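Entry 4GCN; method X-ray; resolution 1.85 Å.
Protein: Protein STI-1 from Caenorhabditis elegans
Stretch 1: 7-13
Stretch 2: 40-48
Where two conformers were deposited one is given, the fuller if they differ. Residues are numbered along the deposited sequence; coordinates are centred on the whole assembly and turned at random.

Stretch 1 7-13: AAIAEKD
Stretch 2 (40-48) SNITFYNNK

No hydrogen bond crosses between these two helical stretches; one aromatic ring, that of Phe-44, reaches over to fill the space between backbones whose axes come no closer than 10.9 Å. The helices run in nearly the same direction, with 19° between their N-to-C vectors and a signed crossing angle of 19°, and their contact buries 234 Å² summed over both sides.

Stretch 1 is helical throughout, 7-13, within a helix that extends beyond it in both directions. Its phi/psi values stay near -60/-42, and i to i+4 bonds hold it: Glu-11 N to Ala-7 O at 3.1 Å, Lys-12 N to Ala-8 O at 3.0 Å and Asp-13 N to Ile-9 O at 3.0 Å. Stretch 2 enters through Ser-40 (-93/0) and Asn-41 (-100/108), then turns helical, with phi from -52 to -70 and psi from -35 to -40. Asn-41 is the N-cap. With chi1 at -173° (t) and chi2 at -20°, its short amide side chain folds back so that Asn-41 OD1 accepts from Thr-43 N at 3.0 Å, satisfying an NH that the first turn would otherwise leave without a partner. Phe-44 N bonds to Asn-41 O at 3.1 Å, while Asn-46 N to Ile-42 O (3.1 Å), Asn-47 N to Thr-43 O (2.8 Å) and Lys-48 N to Phe-44 O (3.0 Å) continue the helical pattern.

Two CA pairs set the register: Ala-8 CA lies 8.8 Å from Asn-41 CA, and Lys-12 CA lies 6.8 Å from Phe-44 CA. Ala-8 and Lys-12, one turn apart, both direct their CA-to-CB bonds toward stretch 2. The corresponding bond of Phe-44 points sideways, but chi1 of -51° (m) and chi2 of -27° bring the ring nearer to stretch 1. Phe-44 CZ lies 3.6 Å from Ala-8 CB, an apolar contact in which the single methyl leaves room for the ring, and Phe-44 CZ lies 4.1 Å from Ile-9 N. Phe-44 CE1 meets Lys-12 CB at 3.7 Å. These neighbours approach the ring obliquely.

Lys-12 suits its place because its aliphatic chain packs against the ring and Thr-43 while NZ reaches the carboxylate of Asp-13. Its chi angles are 178° (t), -152° (t), 70° (p) and 159° (t). Lys-12 CD contacts Thr-43 CG2 at 3.7 Å; Thr-43, in the m rotamer (-58°), offers this methyl as an apolar surface. Lys-12 NZ forms a salt bridge with Asp-13 OD1 at 3.4 Å, so the ammonium is paired within its own helix. Asp-13 adopts chi1 of -73° (m) and chi2 of -13°. Asn-47, with chi1 of -75° (m) and chi2 of -169°, directs CB toward stretch 1. Its amide can lie beside the lysine chain, Lys-12 CG being 3.8 Å from Asn-47 OD1, while that oxygen is hydrogen-bonded elsewhere in the structure.

Ile-9 completes the contact from the side, with chi1 of -72° (m) and chi2 of 178° (t). Ile-9 CG1 lies 4.4 Å from Asn-41 ND2, a loose approach beside the cap that asks no polar partner of the aliphatic chain.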

# COMPACT_ATOMS: atom_id res chain seq x y z
N ALA A 7 0.05 -20.74 -0.15
CA ALA A 7 1.40 -20.59 -0.70
C ALA A 7 1.78 -19.11 -0.82
O ALA A 7 2.87 -18.72 -0.51
CB ALA A 7 1.52 -21.28 -2.07
N ALA A 8 0.86 -18.29 -1.28
CA ALA A 8 1.11 -16.88 -1.43
C ALA A 8 1.42 -16.23 -0.10
O ALA A 8 2.34 -15.40 -0.00
CB ALA A 8 -0.06 -16.19 -2.12
N ILE A 9 0.63 -16.55 0.90
CA ILE A 9 0.86 -16.01 2.22
C ILE A 9 2.26 -16.38 2.74
O ILE A 9 2.86 -15.62 3.43
CB ILE A 9 -0.28 -16.46 3.17
CG1 ILE A 9 -1.56 -15.72 2.81
CG2 ILE A 9 0.08 -16.18 4.61
CD1 ILE A 9 -2.77 -16.10 3.64
N ALA A 10 2.72 -17.62 2.49
CA ALA A 10 4.00 -18.08 2.96
C ALA A 10 5.09 -17.23 2.29
O ALA A 10 6.02 -16.81 2.95
CB ALA A 10 4.19 -19.60 2.65
N GLU A 11 4.98 -16.95 1.01
CA GLU A 11 5.89 -16.02 0.37
C GLU A 11 5.87 -14.60 0.97
O GLU A 11 6.93 -13.99 1.15
CB GLU A 11 5.63 -15.95 -1.13
CG GLU A 11 6.22 -17.13 -1.92
CD GLU A 11 7.76 -17.12 -1.96
OE1 GLU A 11 8.43 -16.09 -1.75
OE2 GLU A 11 8.31 -18.17 -2.17
N LYS A 12 4.69 -14.11 1.33
CA LYS A 12 4.57 -12.81 1.98
C LYS A 12 5.36 -12.80 3.29
O LYS A 12 6.01 -11.81 3.61
CB LYS A 12 3.08 -12.50 2.25
CG LYS A 12 2.81 -11.18 2.99
CD LYS A 12 1.54 -11.25 3.79
CE LYS A 12 1.76 -12.18 4.96
NZ LYS A 12 0.79 -11.90 5.99
N ASP A 13 5.26 -13.87 4.03
CA ASP A 13 5.94 -13.97 5.32
C ASP A 13 7.47 -13.93 5.10
O ASP A 13 8.23 -13.30 5.87
CB ASP A 13 5.46 -15.19 6.08
CG ASP A 13 4.05 -15.02 6.62
OD1 ASP A 13 3.52 -13.89 6.64
OD2 ASP A 13 3.46 -16.02 7.01
N SER A 40 -5.02 -11.66 -6.07
CA SER A 40 -6.26 -11.12 -5.53
C SER A 40 -6.13 -10.63 -4.10
O SER A 40 -7.11 -10.18 -3.52
CB SER A 40 -7.34 -12.21 -5.58
OG SER A 40 -7.19 -13.19 -4.54
N ASN A 41 -4.95 -10.74 -3.52
CA ASN A 41 -4.74 -10.38 -2.09
C ASN A 41 -4.11 -8.98 -1.94
O ASN A 41 -2.91 -8.74 -2.22
CB ASN A 41 -3.94 -11.45 -1.39
CG ASN A 41 -3.82 -11.25 0.11
OD1 ASN A 41 -4.02 -10.16 0.61
ND2 ASN A 41 -3.50 -12.33 0.85
N ILE A 42 -4.93 -8.05 -1.48
CA ILE A 42 -4.51 -6.65 -1.28
C ILE A 42 -3.23 -6.50 -0.44
O ILE A 42 -2.42 -5.62 -0.72
CB ILE A 42 -5.65 -5.81 -0.63
CG1 ILE A 42 -5.35 -4.29 -0.74
CG2 ILE A 42 -5.85 -6.14 0.88
CD1 ILE A 42 -6.55 -3.40 -0.32
N THR A 43 -3.06 -7.33 0.57
CA THR A 43 -1.93 -7.22 1.49
C THR A 43 -0.59 -7.17 0.72
O THR A 43 0.30 -6.43 1.09
CB THR A 43 -1.86 -8.42 2.43
OG1 THR A 43 -3.08 -8.53 3.14
CG2 THR A 43 -0.71 -8.30 3.42
N PHE A 44 -0.50 -7.90 -0.38
CA PHE A 44 0.81 -7.98 -1.09
C PHE A 44 1.15 -6.66 -1.76
O PHE A 44 2.34 -6.28 -1.87
CB PHE A 44 0.84 -9.12 -2.12
CG PHE A 44 0.40 -10.46 -1.60
CD1 PHE A 44 0.52 -10.81 -0.24
CD2 PHE A 44 -0.16 -11.38 -2.48
CE1 PHE A 44 0.08 -12.05 0.21
CE2 PHE A 44 -0.58 -12.60 -2.04
CZ PHE A 44 -0.50 -12.93 -0.70
N TYR A 45 0.11 -6.01 -2.28
CA TYR A 45 0.25 -4.70 -2.96
C TYR A 45 0.57 -3.59 -1.99
O TYR A 45 1.55 -2.80 -2.23
CB TYR A 45 -0.98 -4.40 -3.80
CG TYR A 45 -1.27 -5.44 -4.82
CD1 TYR A 45 -0.67 -5.41 -6.07
CD2 TYR A 45 -2.17 -6.44 -4.58
CE1 TYR A 45 -0.96 -6.35 -7.05
CE2 TYR A 45 -2.46 -7.37 -5.55
CZ TYR A 45 -1.84 -7.33 -6.78
OH TYR A 45 -2.12 -8.26 -7.73
N ASN A 46 -0.03 -3.65 -0.81
CA ASN A 46 0.29 -2.71 0.22
C ASN A 46 1.71 -2.97 0.73
O ASN A 46 2.41 -2.01 1.00
CB ASN A 46 -0.68 -2.72 1.42
CG ASN A 46 -2.03 -2.04 1.14
OD1 ASN A 46 -2.13 -1.17 0.29
ND2 ASN A 46 -3.09 -2.44 1.90
N ASN A 47 2.12 -4.25 0.89
CA ASN A 47 3.47 -4.50 1.44
C ASN A 47 4.52 -4.07 0.42
O ASN A 47 5.49 -3.47 0.77
CB ASN A 47 3.65 -5.98 1.79
CG ASN A 47 2.92 -6.40 3.05
OD1 ASN A 47 3.15 -7.48 3.54
ND2 ASN A 47 2.07 -5.57 3.59
N LYS A 48 4.29 -4.26 -0.88
CA LYS A 48 5.22 -3.78 -1.87
C LYS A 48 5.33 -2.23 -1.89
O LYS A 48 6.42 -1.70 -2.00
CB LYS A 48 4.81 -4.18 -3.27
CG LYS A 48 5.33 -5.55 -3.64
CD LYS A 48 5.36 -5.76 -5.12
CE LYS A 48 6.33 -4.93 -5.93
NZ LYS A 48 7.67 -5.50 -6.28